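Local atomic coordinates of putative laminarinase (Phanerochaete chrysosporium, PDB entry 2CL2), a protein that probably hydrolyses O-glycosidic bonds in beta-glucans such as laminarin, as a secreted fungal enzyme of glycoside hydrolase family 16. Residues A[90-95]-A[177-182]. Residues are numbered along the deposited sequence; the frame is centred on the assembly and turned at random.
With MAN (alpha-D-mannopyranose), chain B.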
loop_
_atom_site.group_PDB
_atom_site.type_symbol
_atom_site.label_atom_id
_atom_site.label_comp_id
_atom_site.label_asym_id
_atom_site.label_seq_id
_atom_site.Cartn_x
_atom_site.Cartn_y
_atom_site.Cartn_z
ATOM N N ARG A 90 6.403 -10.479 -2.570
ATOM C CA ARG A 90 7.760 -10.853 -2.954
ATOM C C ARG A 90 8.566 -9.652 -3.437
ATOM O O ARG A 90 9.780 -9.622 -3.274
ATOM C CB ARG A 90 7.733 -11.885 -4.072
ATOM C CG ARG A 90 6.881 -13.113 -3.787
ATOM C CD ARG A 90 7.157 -14.172 -4.830
ATOM N NE ARG A 90 6.357 -15.387 -4.680
ATOM C CZ ARG A 90 5.295 -15.709 -5.413
ATOM N NH1 ARG A 90 4.819 -14.910 -6.355
ATOM N NH2 ARG A 90 4.675 -16.852 -5.181
ATOM N N HIS A 91 7.890 -8.678 -4.038
ATOM C CA HIS A 91 8.541 -7.527 -4.661
ATOM C C HIS A 91 7.548 -6.377 -4.661
ATOM O O HIS A 91 6.352 -6.586 -4.894
ATOM C CB HIS A 91 8.918 -7.874 -6.106
ATOM C CG HIS A 91 9.923 -6.949 -6.735
ATOM N ND1 HIS A 91 9.567 -5.792 -7.398
ATOM C CD2 HIS A 91 11.272 -7.045 -6.849
ATOM C CE1 HIS A 91 10.654 -5.209 -7.874
ATOM N NE2 HIS A 91 11.701 -5.950 -7.555
ATOM N N MET A 92 8.048 -5.167 -4.443
ATOM C CA MET A 92 7.222 -3.972 -4.593
ATOM C C MET A 92 7.900 -3.057 -5.608
ATOM O O MET A 92 9.098 -3.175 -5.865
ATOM C CB MET A 92 7.018 -3.235 -3.262
ATOM C CG MET A 92 8.254 -2.510 -2.733
ATOM S SD MET A 92 7.857 -1.381 -1.375
ATOM C CE MET A 92 7.362 -2.521 -0.083
ATOM N N PRO A 93 7.134 -2.151 -6.215
ATOM C CA PRO A 93 7.764 -1.301 -7.213
ATOM C C PRO A 93 8.933 -0.492 -6.667
ATOM O O PRO A 93 8.877 0.045 -5.553
ATOM C CB PRO A 93 6.612 -0.386 -7.660
ATOM C CG PRO A 93 5.392 -1.210 -7.422
ATOM C CD PRO A 93 5.686 -1.899 -6.120
ATOM N N GLN A 94 9.986 -0.396 -7.477
ATOM C CA GLN A 94 11.076 0.504 -7.173
ATOM C C GLN A 94 11.449 1.319 -8.400
ATOM O O GLN A 94 11.080 0.974 -9.535
ATOM C CB GLN A 94 12.280 -0.266 -6.630
ATOM C CG GLN A 94 12.973 -1.169 -7.628
ATOM C CD GLN A 94 14.204 -1.816 -7.043
ATOM O OE1 GLN A 94 14.117 -2.709 -6.216
ATOM N NE2 GLN A 94 15.364 -1.347 -7.457
ATOM N N GLY A 95 12.170 2.406 -8.134
ATOM C CA GLY A 95 12.644 3.329 -9.153
ATOM C C GLY A 95 12.323 4.759 -8.779
ATOM O O GLY A 95 11.350 5.045 -8.077
ATOM N N PRO A 177 14.079 -0.766 -2.548
ATOM C CA PRO A 177 15.167 -1.644 -2.958
ATOM C C PRO A 177 15.653 -2.572 -1.834
ATOM O O PRO A 177 15.979 -3.721 -2.096
ATOM C CB PRO A 177 16.253 -0.656 -3.406
ATOM C CG PRO A 177 15.480 0.555 -3.863
ATOM C CD PRO A 177 14.333 0.642 -2.912
ATOM N N SER A 178 15.662 -2.099 -0.595
ATOM C CA SER A 178 16.083 -2.944 0.523
ATOM C C SER A 178 15.142 -4.137 0.704
ATOM O O SER A 178 15.571 -5.266 0.845
ATOM C CB SER A 178 16.114 -2.115 1.807
ATOM O OG SER A 178 16.530 -2.898 2.905
ATOM N N PHE A 179 13.849 -3.857 0.703
ATOM C CA PHE A 179 12.803 -4.880 0.761
ATOM C C PHE A 179 12.949 -5.866 -0.389
ATOM O O PHE A 179 12.929 -7.074 -0.186
ATOM C CB PHE A 179 11.462 -4.140 0.708
ATOM C CG PHE A 179 10.226 -5.002 0.601
ATOM C CD1 PHE A 179 9.494 -5.335 1.729
ATOM C CD2 PHE A 179 9.719 -5.363 -0.630
ATOM C CE1 PHE A 179 8.311 -6.055 1.623
ATOM C CE2 PHE A 179 8.534 -6.093 -0.743
ATOM C CZ PHE A 179 7.835 -6.438 0.381
ATOM N N ASN A 180 13.125 -5.348 -1.598
ATOM C CA ASN A 180 13.225 -6.204 -2.767
ATOM C C ASN A 180 14.463 -7.109 -2.752
ATOM O O ASN A 180 14.389 -8.294 -3.090
ATOM C CB ASN A 180 13.163 -5.372 -4.056
ATOM C CG ASN A 180 11.793 -4.781 -4.294
ATOM O OD1 ASN A 180 10.796 -5.277 -3.778
ATOM N ND2 ASN A 180 11.737 -3.706 -5.066
ATOM N N ALA A 181 15.591 -6.551 -2.318
ATOM C CA ALA A 181 16.846 -7.311 -2.182
ATOM C C ALA A 181 16.665 -8.482 -1.229
ATOM O O ALA A 181 17.283 -9.541 -1.397
ATOM C CB ALA A 181 17.962 -6.404 -1.681
ATOM N N ASN A 182 15.818 -8.289 -0.224
ATOM C CA ASN A 182 15.576 -9.287 0.807
ATOM C C ASN A 182 14.462 -10.276 0.465
ATOM O O ASN A 182 14.114 -11.128 1.290
ATOM C CB ASN A 182 15.216 -8.578 2.112
ATOM C CG ASN A 182 15.490 -9.422 3.343
ATOM O OD1 ASN A 182 16.545 -10.055 3.459
ATOM N ND2 ASN A 182 14.563 -9.396 4.295
HETATM C C1 MAN B . 11.443 -19.342 -7.574
HETATM C C2 MAN B . 10.902 -20.518 -6.779
HETATM C C3 MAN B . 9.466 -20.297 -6.329
HETATM C C4 MAN B . 9.317 -18.949 -5.638
HETATM C C5 MAN B . 9.978 -17.828 -6.441
HETATM C C6 MAN B . 10.037 -16.556 -5.607
HETATM O O2 MAN B . 11.717 -20.701 -5.652
HETATM O O3 MAN B . 9.089 -21.326 -5.438
HETATM O O4 MAN B . 7.941 -18.672 -5.484
HETATM O O5 MAN B . 11.306 -18.160 -6.816
HETATM O O6 MAN B . 10.356 -15.467 -6.447
HETATM O O HOH W 1 12.215 -9.304 -4.538
#
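With CG turned beside its backbone N (chi1 -70°), Asn180 swings its carboxamide off helix 176-181 toward the loop of residues 90-95, while His91, its CG anti to the backbone N (chi1 -163°), lays its imidazole parallel to that amide. The contact fastens a short helix to the loop joining strands 83-89 and 98-105, which belong to the two sheets of the family 16 beta-sandwich. Asparagine suits the place because one flat group can both donate and accept: Asn180 OD1 takes the N-H of Met92 N at 2.8 Å. Asn180 ND2 gives one hydrogen to Met92 O and the other, almost straight, to a lone pair of Gln94 OE1. The amide of Gln94 lies nearly coplanar with that of Asn180, its longer chain, extended beyond CG, carrying OE1 to Asn180 ND2. Asn180 CG sits 3.4 Å above the centre of the His91 ring; His91 ND1 is hydrogen-bonded to Tyr288 O, which helps fix the rotation of the ring. An alanine in place of Asn180 is likely to leave Met92 N, Met92 O and Gln94 OE1 without these partners and take away the amide stacked on the His91 ring. A water donates to both Arg90 O and Asn180 O, bridging the two backbones. Deeper in, the unbranched chain of Met92 bends at chi3 (67°), setting CE 3.6 Å from the centroid of the Phe179 ring, almost straight above its face.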